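Local coordinates for protein tyrosinase (Burkholderia thailandensis, PDB 5ZRD) that catalyses, as a dicopper tyrosinase, the hydroxylation of monophenols to catechols and probably their further oxidation to quinones, at residues A35-Q40 against D146-S151; T188-E193 against G512-A517; T428-D433 against D483-F488. All coordinates share one frame; numbering follows the deposited sequence.

Interaction 1: residues A35-Q40 against D146-S151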
ATOM      1  N   ALA A  35      19.269 -24.601 -36.208  1.00 37.39           N
ATOM      2  CA  ALA A  35      18.195 -23.652 -35.821  1.00 37.23           C
ATOM      3  C   ALA A  35      18.341 -23.230 -34.354  1.00 35.50           C
ATOM      4  O   ALA A  35      18.113 -22.064 -33.989  1.00 38.97           O
ATOM      5  CB  ALA A  35      16.846 -24.294 -36.050  1.00 39.99           C
ATOM      6  N   TRP A  36      18.696 -24.192 -33.506  1.00 31.22           N
ATOM      7  CA  TRP A  36      18.840 -23.923 -32.096  1.00 34.02           C
ATOM      8  C   TRP A  36      20.083 -23.045 -31.870  1.00 37.72           C
ATOM      9  O   TRP A  36      20.052 -22.091 -31.051  1.00 32.47           O
ATOM     10  CB  TRP A  36      18.905 -25.237 -31.309  1.00 34.98           C
ATOM     11  CG  TRP A  36      17.574 -25.726 -30.846  1.00 34.89           C
ATOM     12  CD1 TRP A  36      16.734 -26.612 -31.463  1.00 38.11           C
ATOM     13  CD2 TRP A  36      16.927 -25.347 -29.630  1.00 36.89           C
ATOM     14  NE1 TRP A  36      15.605 -26.805 -30.711  1.00 38.74           N
ATOM     15  CE2 TRP A  36      15.692 -26.028 -29.591  1.00 37.85           C
ATOM     16  CE3 TRP A  36      17.269 -24.487 -28.587  1.00 36.06           C
ATOM     17  CZ2 TRP A  36      14.816 -25.886 -28.528  1.00 35.64           C
ATOM     18  CZ3 TRP A  36      16.401 -24.340 -27.538  1.00 35.11           C
ATOM     19  CH2 TRP A  36      15.195 -25.034 -27.516  1.00 37.06           C
ATOM     20  N   VAL A  37      21.172 -23.331 -32.599  1.00 37.22           N
ATOM     21  CA  VAL A  37      22.346 -22.425 -32.538  1.00 39.73           C
ATOM     22  C   VAL A  37      21.896 -21.006 -32.916  1.00 38.32           C
ATOM     23  O   VAL A  37      22.129 -20.034 -32.197  1.00 36.73           O
ATOM     24  CB  VAL A  37      23.500 -22.931 -33.428  1.00 42.53           C
ATOM     25  CG1 VAL A  37      24.640 -21.922 -33.480  1.00 42.33           C
ATOM     26  CG2 VAL A  37      24.017 -24.287 -32.963  1.00 39.44           C
ATOM     27  N   GLY A  38      21.155 -20.890 -34.003  1.00 38.53           N
ATOM     28  CA  GLY A  38      20.724 -19.571 -34.460  1.00 39.81           C
ATOM     29  C   GLY A  38      19.862 -18.821 -33.460  1.00 38.05           C
ATOM     30  O   GLY A  38      20.079 -17.621 -33.237  1.00 45.28           O
ATOM     31  N   ILE A  39      18.863 -19.474 -32.852  1.00 44.92           N
ATOM     32  CA  ILE A  39      17.970 -18.720 -31.906  1.00 39.76           C
ATOM     33  C   ILE A  39      18.741 -18.395 -30.625  1.00 33.85           C
ATOM     34  O   ILE A  39      18.480 -17.377 -29.983  1.00 33.29           O
ATOM     35  CB  ILE A  39      16.614 -19.424 -31.639  1.00 46.55           C
ATOM     36  CG1 ILE A  39      16.725 -20.745 -30.869  1.00 46.76           C
ATOM     37  CG2 ILE A  39      15.828 -19.612 -32.938  1.00 45.21           C
ATOM     38  CD1 ILE A  39      15.412 -21.177 -30.199  1.00 46.53           C
ATOM     39  N   GLN A  40      19.720 -19.223 -30.272  1.00 32.78           N
ATOM     40  CA  GLN A  40      20.550 -18.933 -29.082  1.00 34.59           C
ATOM     41  C   GLN A  40      21.462 -17.732 -29.362  1.00 39.50           C
ATOM     42  O   GLN A  40      21.833 -17.054 -28.423  1.00 38.94           O
ATOM     43  CB  GLN A  40      21.317 -20.183 -28.635  1.00 31.88           C
ATOM     44  CG  GLN A  40      20.429 -21.115 -27.826  1.00 32.83           C
ATOM     45  CD  GLN A  40      21.021 -22.412 -27.343  1.00 35.06           C
ATOM     46  OE1 GLN A  40      22.211 -22.695 -27.486  1.00 35.70           O
ATOM     47  NE2 GLN A  40      20.157 -23.226 -26.750  1.00 33.53           N
ATOM     48  N   ASP A 146      29.798 -26.768 -29.346  1.00 43.26           N
ATOM     49  CA  ASP A 146      29.003 -27.072 -28.152  1.00 46.15           C
ATOM     50  C   ASP A 146      27.549 -27.406 -28.609  1.00 48.49           C
ATOM     51  O   ASP A 146      26.962 -26.682 -29.434  1.00 50.85           O
ATOM     52  CB  ASP A 146      29.003 -25.859 -27.198  1.00 44.10           C
ATOM     53  CG  ASP A 146      30.412 -25.527 -26.633  1.00 50.26           C
ATOM     54  OD1 ASP A 146      31.315 -26.387 -26.665  1.00 47.43           O
ATOM     55  OD2 ASP A 146      30.614 -24.400 -26.138  1.00 56.09           O
ATOM     56  N   ASN A 147      27.008 -28.518 -28.118  1.00 42.89           N
ATOM     57  CA  ASN A 147      25.631 -28.901 -28.358  1.00 37.93           C
ATOM     58  C   ASN A 147      24.713 -27.834 -27.746  1.00 37.39           C
ATOM     59  O   ASN A 147      24.678 -27.690 -26.555  1.00 39.82           O
ATOM     60  CB  ASN A 147      25.352 -30.268 -27.732  1.00 39.59           C
ATOM     61  CG  ASN A 147      23.918 -30.735 -27.897  1.00 36.51           C
ATOM     62  OD1 ASN A 147      23.140 -30.117 -28.609  1.00 43.98           O
ATOM     63  ND2 ASN A 147      23.557 -31.819 -27.243  1.00 30.14           N
ATOM     64  N   PRO A 148      23.976 -27.071 -28.559  1.00 36.12           N
ATOM     65  CA  PRO A 148      23.101 -26.062 -27.973  1.00 33.81           C
ATOM     66  C   PRO A 148      21.945 -26.623 -27.123  1.00 34.48           C
ATOM     67  O   PRO A 148      21.308 -25.859 -26.404  1.00 37.35           O
ATOM     68  CB  PRO A 148      22.486 -25.356 -29.189  1.00 35.75           C
ATOM     69  CG  PRO A 148      22.366 -26.456 -30.188  1.00 37.94           C
ATOM     70  CD  PRO A 148      23.577 -27.338 -29.946  1.00 35.95           C
ATOM     71  N   LEU A 149      21.685 -27.931 -27.200  1.00 33.65           N
ATOM     72  CA  LEU A 149      20.527 -28.569 -26.536  1.00 34.63           C
ATOM     73  C   LEU A 149      20.864 -29.045 -25.107  1.00 37.24           C
ATOM     74  O   LEU A 149      19.926 -29.290 -24.346  1.00 35.92           O
ATOM     75  CB  LEU A 149      20.063 -29.760 -27.382  1.00 32.31           C
ATOM     76  CG  LEU A 149      19.923 -29.518 -28.885  1.00 31.50           C
ATOM     77  CD1 LEU A 149      19.447 -30.803 -29.596  1.00 31.28           C
ATOM     78  CD2 LEU A 149      18.967 -28.376 -29.132  1.00 30.02           C
ATOM     79  N   ARG A 150      22.150 -29.173 -24.726  1.00 35.80           N
ATOM     80  CA  ARG A 150      22.493 -29.684 -23.402  1.00 38.94           C
ATOM     81  C   ARG A 150      22.248 -28.631 -22.319  1.00 37.04           C
ATOM     82  O   ARG A 150      22.005 -28.994 -21.183  1.00 36.10           O
ATOM     83  CB  ARG A 150      23.930 -30.206 -23.311  1.00 46.93           C
ATOM     84  CG  ARG A 150      25.056 -29.195 -23.468  1.00 59.77           C
ATOM     85  CD  ARG A 150      26.248 -29.608 -22.601  1.00 72.35           C
ATOM     86  NE  ARG A 150      26.298 -31.047 -22.285  1.00 78.33           N
ATOM     87  CZ  ARG A 150      26.833 -31.592 -21.183  1.00 78.53           C
ATOM     88  NH1 ARG A 150      27.146 -30.836 -20.146  1.00 77.27           N
ATOM     89  NH2 ARG A 150      27.077 -32.895 -21.138  1.00 69.13           N
ATOM     90  N   SER A 151      22.269 -27.354 -22.658  1.00 31.92           N
ATOM     91  CA  SER A 151      22.178 -26.324 -21.646  1.00 32.47           C
ATOM     92  C   SER A 151      22.200 -24.984 -22.358  1.00 32.87           C
ATOM     93  O   SER A 151      22.367 -24.897 -23.593  1.00 36.53           O
ATOM     94  CB  SER A 151      23.295 -26.415 -20.651  1.00 32.21           C
ATOM     95  OG  SER A 151      24.533 -26.376 -21.354  1.00 36.06           O
TER
HETATM   96  O   HOH W   1      23.511 -23.576 -25.513  1.00 32.63           O
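A type I beta turn, N147 to R150, packs against one flank of helix 27-41. P148 and L149, the two middle residues of the turn, meet W36, V37 and Q40. The ring of P148 lies against the helix. Its CG is 3.8 Å from W36 CB and 3.9 Å from V37 CG2. L149 CG stands anti to the carbonyl carbon, and this brings CD2 over the indole of W36, 3.6 Å from the centroid of the five-membered ring. That is a CH-pi contact over the face, 17° off the ring normal. I39 CD1 lies over the opposite face of the indole, so aliphatic groups sandwich the ring. N147 also makes an Asx turn: L149 N donates to N147 OD1 over 3.0 Å. W36 also touches L101 and L105 of helix 90-108, the helix that carries the copper ligand H94.

Q40 makes the polar part of the contact. Its chain is extended beyond CG (chi2 178°) and ends at the turn. NE2 donates to P148 O over 2.9 Å with an N-H...O angle of 158°. The acceptor lies near the Q40 amide plane, while NE2 sits above the P148 carbonyl plane. A water lies within hydrogen-bonding distance of both Q40 OE1 (2.5 Å) and S151 O (2.6 Å), and could donate to either.

Interaction 2: residues T188-E193 against G512-A517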
ATOM      1  N   THR A 188      21.333 -15.756  -3.606  1.00 34.22           N
ATOM      2  CA  THR A 188      21.751 -15.307  -2.305  1.00 36.08           C
ATOM      3  C   THR A 188      23.064 -16.002  -1.923  1.00 37.65           C
ATOM      4  O   THR A 188      23.436 -17.042  -2.493  1.00 36.63           O
ATOM      5  CB  THR A 188      20.719 -15.583  -1.203  1.00 33.52           C
ATOM      6  OG1 THR A 188      20.659 -16.995  -1.071  1.00 32.44           O
ATOM      7  CG2 THR A 188      19.345 -15.023  -1.494  1.00 35.74           C
ATOM      8  N   PRO A 189      23.768 -15.427  -0.942  1.00 38.89           N
ATOM      9  CA  PRO A 189      25.069 -16.015  -0.539  1.00 37.22           C
ATOM     10  C   PRO A 189      24.889 -17.460  -0.059  1.00 36.57           C
ATOM     11  O   PRO A 189      25.637 -18.307  -0.457  1.00 37.20           O
ATOM     12  CB  PRO A 189      25.581 -15.101   0.576  1.00 34.92           C
ATOM     13  CG  PRO A 189      24.977 -13.745   0.203  1.00 38.02           C
ATOM     14  CD  PRO A 189      23.599 -14.087  -0.349  1.00 36.95           C
ATOM     15  N   GLU A 190      23.856 -17.726   0.719  1.00 39.85           N
ATOM     16  CA  GLU A 190      23.646 -19.064   1.256  1.00 44.64           C
ATOM     17  C   GLU A 190      23.235 -20.005   0.111  1.00 43.60           C
ATOM     18  O   GLU A 190      23.783 -21.099   0.002  1.00 44.74           O
ATOM     19  CB  GLU A 190      22.668 -19.034   2.435  1.00 49.63           C
ATOM     20  CG  GLU A 190      21.239 -18.684   2.049  1.00 60.73           C
ATOM     21  CD  GLU A 190      20.357 -18.022   3.109  1.00 76.63           C
ATOM     22  OE1 GLU A 190      20.085 -18.690   4.156  1.00 74.08           O
ATOM     23  OE2 GLU A 190      19.911 -16.839   2.874  1.00 71.69           O
ATOM     24  N   ALA A 191      22.358 -19.577  -0.798  1.00 38.71           N
ATOM     25  CA  ALA A 191      21.959 -20.486  -1.883  1.00 36.45           C
ATOM     26  C   ALA A 191      23.201 -20.871  -2.691  1.00 34.22           C
ATOM     27  O   ALA A 191      23.404 -22.048  -3.036  1.00 32.99           O
ATOM     28  CB  ALA A 191      20.892 -19.867  -2.747  1.00 36.48           C
ATOM     29  N   LEU A 192      24.026 -19.876  -2.973  1.00 33.42           N
ATOM     30  CA  LEU A 192      25.232 -20.070  -3.771  1.00 39.52           C
ATOM     31  C   LEU A 192      26.204 -21.002  -3.039  1.00 40.71           C
ATOM     32  O   LEU A 192      26.742 -21.951  -3.636  1.00 39.64           O
ATOM     33  CB  LEU A 192      25.886 -18.710  -4.030  1.00 42.99           C
ATOM     34  CG  LEU A 192      27.195 -18.739  -4.812  1.00 43.58           C
ATOM     35  CD1 LEU A 192      27.035 -19.475  -6.126  1.00 39.80           C
ATOM     36  CD2 LEU A 192      27.660 -17.316  -5.064  1.00 48.19           C
ATOM     37  N   GLU A 193      26.392 -20.731  -1.762  1.00 41.68           N
ATOM     38  CA  GLU A 193      27.223 -21.567  -0.921  1.00 48.44           C
ATOM     39  C   GLU A 193      26.728 -23.020  -1.006  1.00 46.19           C
ATOM     40  O   GLU A 193      27.533 -23.900  -1.328  1.00 48.41           O
ATOM     41  CB  GLU A 193      27.240 -21.043   0.518  1.00 52.26           C
ATOM     42  CG  GLU A 193      28.136 -21.868   1.441  1.00 65.05           C
ATOM     43  CD  GLU A 193      29.637 -21.740   1.207  1.00 69.61           C
ATOM     44  OE1 GLU A 193      30.317 -21.155   2.079  1.00 82.48           O
ATOM     45  OE2 GLU A 193      30.132 -22.214   0.155  1.00 67.61           O
ATOM     46  N   GLY A 512      13.852 -25.208   1.577  1.00 95.78           N
ATOM     47  CA  GLY A 512      14.404 -23.851   1.426  1.00106.84           C
ATOM     48  C   GLY A 512      15.521 -23.756   0.386  1.00120.25           C
ATOM     49  O   GLY A 512      15.763 -22.671  -0.167  1.00112.03           O
ATOM     50  N   GLY A 513      16.222 -24.863   0.116  1.00132.80           N
ATOM     51  CA  GLY A 513      17.403 -24.857  -0.765  1.00139.29           C
ATOM     52  C   GLY A 513      18.586 -24.141  -0.128  1.00153.51           C
ATOM     53  O   GLY A 513      19.501 -23.696  -0.835  1.00138.42           O
ATOM     54  N   VAL A 514      18.574 -24.060   1.211  1.00164.98           N
ATOM     55  CA  VAL A 514      19.441 -23.155   1.994  1.00162.23           C
ATOM     56  C   VAL A 514      19.702 -23.790   3.379  1.00166.12           C
ATOM     57  O   VAL A 514      19.049 -24.780   3.724  1.00161.77           O
ATOM     58  CB  VAL A 514      18.798 -21.750   2.092  1.00152.16           C
ATOM     59  CG1 VAL A 514      18.689 -21.063   0.735  1.00137.33           C
ATOM     60  CG2 VAL A 514      17.433 -21.778   2.761  1.00150.27           C
ATOM     61  N   PRO A 515      20.672 -23.255   4.177  1.00169.52           N
ATOM     62  CA  PRO A 515      20.904 -23.678   5.576  1.00166.13           C
ATOM     63  C   PRO A 515      20.243 -22.788   6.648  1.00169.64           C
ATOM     64  O   PRO A 515      20.343 -23.097   7.837  1.00164.69           O
ATOM     65  CB  PRO A 515      22.429 -23.607   5.717  1.00160.60           C
ATOM     66  CG  PRO A 515      22.790 -22.377   4.931  1.00160.23           C
ATOM     67  CD  PRO A 515      21.736 -22.287   3.843  1.00168.56           C
ATOM     68  N   SER A 516      19.588 -21.699   6.234  1.00169.76           N
ATOM     69  CA  SER A 516      18.825 -20.819   7.134  1.00162.93           C
ATOM     70  C   SER A 516      17.333 -21.190   7.104  1.00167.32           C
ATOM     71  O   SER A 516      16.533 -20.600   7.839  1.00158.24           O
ATOM     72  CB  SER A 516      19.035 -19.370   6.759  1.00154.93           C
ATOM     73  OG  SER A 516      18.401 -18.498   7.680  1.00149.59           O
ATOM     74  N   ALA A 517      16.969 -22.158   6.254  1.00169.05           N
ATOM     75  CA  ALA A 517      15.582 -22.627   6.097  1.00160.86           C
ATOM     76  C   ALA A 517      15.540 -24.164   6.085  1.00161.81           C
ATOM     77  O   ALA A 517      14.651 -24.758   5.467  1.00160.37           O
ATOM     78  CB  ALA A 517      14.985 -22.049   4.834  1.00150.26           C
TER
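The first turn of helix 189-200 faces the loop that follows strand 502-509. This contact ties the central tyrosinase domain to the C-terminal part of the chain at the protein surface. T188 is the N-cap of the helix. Its OG1 accepts from A191 N over 3.1 Å, and this capping bond holds the first turn that carries E190.

The close-packed part is aliphatic. E190 has its CG in the crowded position between the backbone N and the carbonyl carbon (chi1 68°), and the chain runs out extended from there. E190 has the largest share of the buried surface, and its methylenes make the closest apolar contacts. E190 CG lies 3.7 Å from V514 CG1, with the two side chains crossing obliquely. E190 CB rests 3.7 Å from CD of the P515 ring. Behind them, A191 is buried. It meets the loop more loosely, with A191 CB 4.3 Å from V514 CG1 and A191 CA 4.2 Å from G513 O.

The other side is looser. P515 and S516 are exposed, and the loop from V514 to A517 is poorly ordered. A second subunit is close by: its P189 packs on L192, and its R161 packs on S516.

No hydrogen bond or salt bridge joins the two segments. The loop is held to the helix by van der Waals contact with the aliphatic part of E190 and, more loosely, with A191. The acid group lies at the N-terminal turn of the helix, where the helix end would probably favour its ionised form. With no directional bond between the segments, such a contact is consistent with a loop that keeps some mobility.

Interaction 3: residues T428-D433 against D483-F488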
ATOM      1  N   THR A 428      -7.665 -40.627   0.430  1.00 33.32           N
ATOM      2  CA  THR A 428      -7.591 -39.206   0.367  1.00 31.19           C
ATOM      3  C   THR A 428      -6.693 -38.743   1.524  1.00 32.93           C
ATOM      4  O   THR A 428      -6.921 -39.083   2.676  1.00 34.34           O
ATOM      5  CB  THR A 428      -8.991 -38.566   0.429  1.00 34.34           C
ATOM      6  OG1 THR A 428      -9.857 -39.012  -0.625  1.00 31.11           O
ATOM      7  CG2 THR A 428      -8.918 -37.053   0.374  1.00 34.58           C
ATOM      8  N   VAL A 429      -5.679 -37.969   1.193  1.00 32.22           N
ATOM      9  CA  VAL A 429      -4.759 -37.424   2.163  1.00 38.21           C
ATOM     10  C   VAL A 429      -5.021 -35.921   2.265  1.00 37.47           C
ATOM     11  O   VAL A 429      -4.960 -35.220   1.262  1.00 35.68           O
ATOM     12  CB  VAL A 429      -3.275 -37.689   1.821  1.00 36.15           C
ATOM     13  CG1 VAL A 429      -2.360 -37.201   2.943  1.00 38.91           C
ATOM     14  CG2 VAL A 429      -3.009 -39.159   1.536  1.00 35.65           C
ATOM     15  N   THR A 430      -5.297 -35.472   3.485  1.00 42.54           N
ATOM     16  CA  THR A 430      -5.455 -34.049   3.780  1.00 51.00           C
ATOM     17  C   THR A 430      -4.610 -33.694   5.005  1.00 59.84           C
ATOM     18  O   THR A 430      -4.893 -34.102   6.095  1.00 62.38           O
ATOM     19  CB  THR A 430      -6.930 -33.650   3.953  1.00 47.84           C
ATOM     20  OG1 THR A 430      -7.566 -34.393   4.994  1.00 43.88           O
ATOM     21  CG2 THR A 430      -7.722 -33.823   2.674  1.00 47.67           C
ATOM     22  N   GLY A 431      -3.526 -32.985   4.772  1.00 88.77           N
ATOM     23  CA  GLY A 431      -2.907 -32.159   5.792  1.00 98.97           C
ATOM     24  C   GLY A 431      -3.083 -30.712   5.396  1.00103.03           C
ATOM     25  O   GLY A 431      -2.104 -30.027   5.119  1.00101.23           O
ATOM     26  N   ILE A 432      -4.356 -30.303   5.326  1.00116.96           N
ATOM     27  CA  ILE A 432      -4.796 -28.988   4.785  1.00129.57           C
ATOM     28  C   ILE A 432      -4.018 -27.850   5.477  1.00128.66           C
ATOM     29  O   ILE A 432      -3.821 -26.783   4.884  1.00119.36           O
ATOM     30  CB  ILE A 432      -6.338 -28.821   4.898  1.00136.42           C
ATOM     31  CG1 ILE A 432      -7.097 -29.783   3.971  1.00124.00           C
ATOM     32  CG2 ILE A 432      -6.749 -27.372   4.653  1.00139.58           C
ATOM     33  CD1 ILE A 432      -8.612 -29.723   4.084  1.00112.24           C
ATOM     34  N   ASP A 433      -3.559 -28.077   6.711  1.00132.60           N
ATOM     35  CA  ASP A 433      -2.794 -27.072   7.470  1.00131.30           C
ATOM     36  C   ASP A 433      -1.329 -26.798   7.010  1.00130.41           C
ATOM     37  O   ASP A 433      -0.706 -27.597   6.302  1.00113.01           O
ATOM     38  CB  ASP A 433      -2.867 -27.344   9.002  1.00134.44           C
ATOM     39  CG  ASP A 433      -2.488 -28.781   9.398  1.00134.68           C
ATOM     40  OD1 ASP A 433      -1.613 -29.412   8.756  1.00138.13           O
ATOM     41  OD2 ASP A 433      -3.069 -29.267  10.390  1.00122.59           O
ATOM     42  N   ASP A 483      -4.104 -25.751   0.732  1.00106.92           N
ATOM     43  CA  ASP A 483      -4.697 -27.083   0.935  1.00 92.69           C
ATOM     44  C   ASP A 483      -3.745 -28.153   0.399  1.00 77.50           C
ATOM     45  O   ASP A 483      -3.477 -28.204  -0.806  1.00 84.01           O
ATOM     46  CB  ASP A 483      -6.052 -27.232   0.154  1.00 95.16           C
ATOM     47  CG  ASP A 483      -7.324 -26.970   1.025  1.00 99.85           C
ATOM     48  OD1 ASP A 483      -7.664 -25.783   1.257  1.00 96.13           O
ATOM     49  OD2 ASP A 483      -8.021 -27.951   1.428  1.00 95.01           O
ATOM     50  N   ILE A 484      -3.246 -29.016   1.273  1.00 62.57           N
ATOM     51  CA  ILE A 484      -2.700 -30.291   0.811  1.00 60.61           C
ATOM     52  C   ILE A 484      -3.887 -31.260   0.650  1.00 50.39           C
ATOM     53  O   ILE A 484      -4.525 -31.644   1.628  1.00 51.16           O
ATOM     54  CB  ILE A 484      -1.619 -30.850   1.769  1.00 67.56           C
ATOM     55  CG1 ILE A 484      -0.540 -29.822   2.139  1.00 71.55           C
ATOM     56  CG2 ILE A 484      -0.999 -32.121   1.198  1.00 68.87           C
ATOM     57  CD1 ILE A 484       0.593 -29.692   1.140  1.00 67.05           C
ATOM     58  N   VAL A 485      -4.225 -31.623  -0.574  1.00 42.66           N
ATOM     59  CA  VAL A 485      -5.197 -32.698  -0.792  1.00 45.32           C
ATOM     60  C   VAL A 485      -4.655 -33.590  -1.911  1.00 39.72           C
ATOM     61  O   VAL A 485      -4.286 -33.100  -2.931  1.00 39.54           O
ATOM     62  CB  VAL A 485      -6.610 -32.159  -1.087  1.00 43.14           C
ATOM     63  CG1 VAL A 485      -6.566 -30.963  -1.996  1.00 47.35           C
ATOM     64  CG2 VAL A 485      -7.509 -33.226  -1.667  1.00 45.11           C
ATOM     65  N   ALA A 486      -4.536 -34.886  -1.661  1.00 36.86           N
ATOM     66  CA  ALA A 486      -3.929 -35.793  -2.616  1.00 36.75           C
ATOM     67  C   ALA A 486      -4.699 -37.110  -2.571  1.00 38.75           C
ATOM     68  O   ALA A 486      -5.092 -37.523  -1.486  1.00 37.93           O
ATOM     69  CB  ALA A 486      -2.469 -36.004  -2.292  1.00 38.81           C
ATOM     70  N   HIS A 487      -4.930 -37.735  -3.726  1.00 33.96           N
ATOM     71  CA  HIS A 487      -5.586 -39.021  -3.755  1.00 34.58           C
ATOM     72  C   HIS A 487      -4.619 -40.089  -4.267  1.00 37.27           C
ATOM     73  O   HIS A 487      -3.762 -39.803  -5.103  1.00 37.32           O
ATOM     74  CB  HIS A 487      -6.813 -39.020  -4.660  1.00 32.93           C
ATOM     75  CG  HIS A 487      -7.731 -37.879  -4.433  1.00 32.85           C
ATOM     76  ND1 HIS A 487      -8.766 -37.941  -3.522  1.00 36.03           N
ATOM     77  CD2 HIS A 487      -7.781 -36.655  -4.995  1.00 29.15           C
ATOM     78  CE1 HIS A 487      -9.433 -36.792  -3.557  1.00 34.37           C
ATOM     79  NE2 HIS A 487      -8.831 -35.991  -4.441  1.00 31.59           N
ATOM     80  N   PHE A 488      -4.799 -41.325  -3.781  1.00 36.56           N
ATOM     81  CA  PHE A 488      -3.942 -42.436  -4.198  1.00 33.77           C
ATOM     82  C   PHE A 488      -4.814 -43.670  -4.340  1.00 32.08           C
ATOM     83  O   PHE A 488      -5.716 -43.869  -3.546  1.00 33.56           O
ATOM     84  CB  PHE A 488      -2.793 -42.689  -3.221  1.00 31.95           C
ATOM     85  CG  PHE A 488      -1.878 -41.511  -2.979  1.00 29.95           C
ATOM     86  CD1 PHE A 488      -0.758 -41.296  -3.764  1.00 29.48           C
ATOM     87  CD2 PHE A 488      -2.119 -40.627  -1.951  1.00 30.21           C
ATOM     88  CE1 PHE A 488       0.091 -40.228  -3.530  1.00 29.69           C
ATOM     89  CE2 PHE A 488      -1.280 -39.542  -1.730  1.00 30.58           C
ATOM     90  CZ  PHE A 488      -0.184 -39.333  -2.527  1.00 29.34           C
TER
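Strands 428-430 and 485-488 run antiparallel, their axes 4.7 Å apart at closest approach and their directions 158° apart. They belong to a three-stranded antiparallel sheet in which 426-430 is the middle strand, between 485-489 and 531-534. V429 and A486 form a hydrogen-bonded pair. V429 N donates to A486 O over 2.8 Å, nearly straight at 172° and almost along the C=O axis. The return bond from A486 N to V429 O is 3.0 Å and more bent. CA-H...O contacts add to the ladder, among them T430 CA to I484 O at 3.4 Å. Beyond T430 the first strand ends, and the chains stay close through I432 and D483.

T428 and H487 are a non-hydrogen-bonded pair, and their side chains lie side by side, pointing the same way. T428 OG1 is anti to the carbonyl carbon. It comes to the edge of the imidazole, where it hydrogen-bonds H487 ND1 over 3.3 Å; either atom could be the donor. The far nitrogen, H487 NE2, bonds to S260 O of helix 256-265, so the ring is held at both nitrogens. That helix also meets V485 on the same face.

V429 and A486 point to the other face. A486, I484 and F488 touch strand 441-450, which belongs to a second sheet. Past the end of strand 428-430, I484 CG1 approaches G431 O to 3.4 Å, and poorly ordered I432 lies alongside D483. R344 and N345 of the third subunit pack on this end. V429 CG1 is anti to the backbone N (chi1 -175°), which leaves CG2 beside that N and directed at the F488 ring edge, 3.7 Å from CE2.

In the fold
From the N terminus, helix 27-41 comes first. Interaction 1 closes a loop of 105 residues that holds the copper ligands H57, H85 and H94. The chain then enters interaction 2 at 188-193 and does not return to it until 512-517. Those 318 residues include H277, H281 and H320, and L467 of the oxygen pocket. Interaction 3 is nested inside this loop and closes 49 residues that include strands 441-450 and 456-466. Interactions 1 and 3 lie on opposite sides of the chain's centre, 41 Å apart between centres. Interaction 1 joins helix 27-41 to the loop after strand 143-146, interaction 2 joins helix 189-200 to the C-terminal part, and interaction 3 pairs strands within that part.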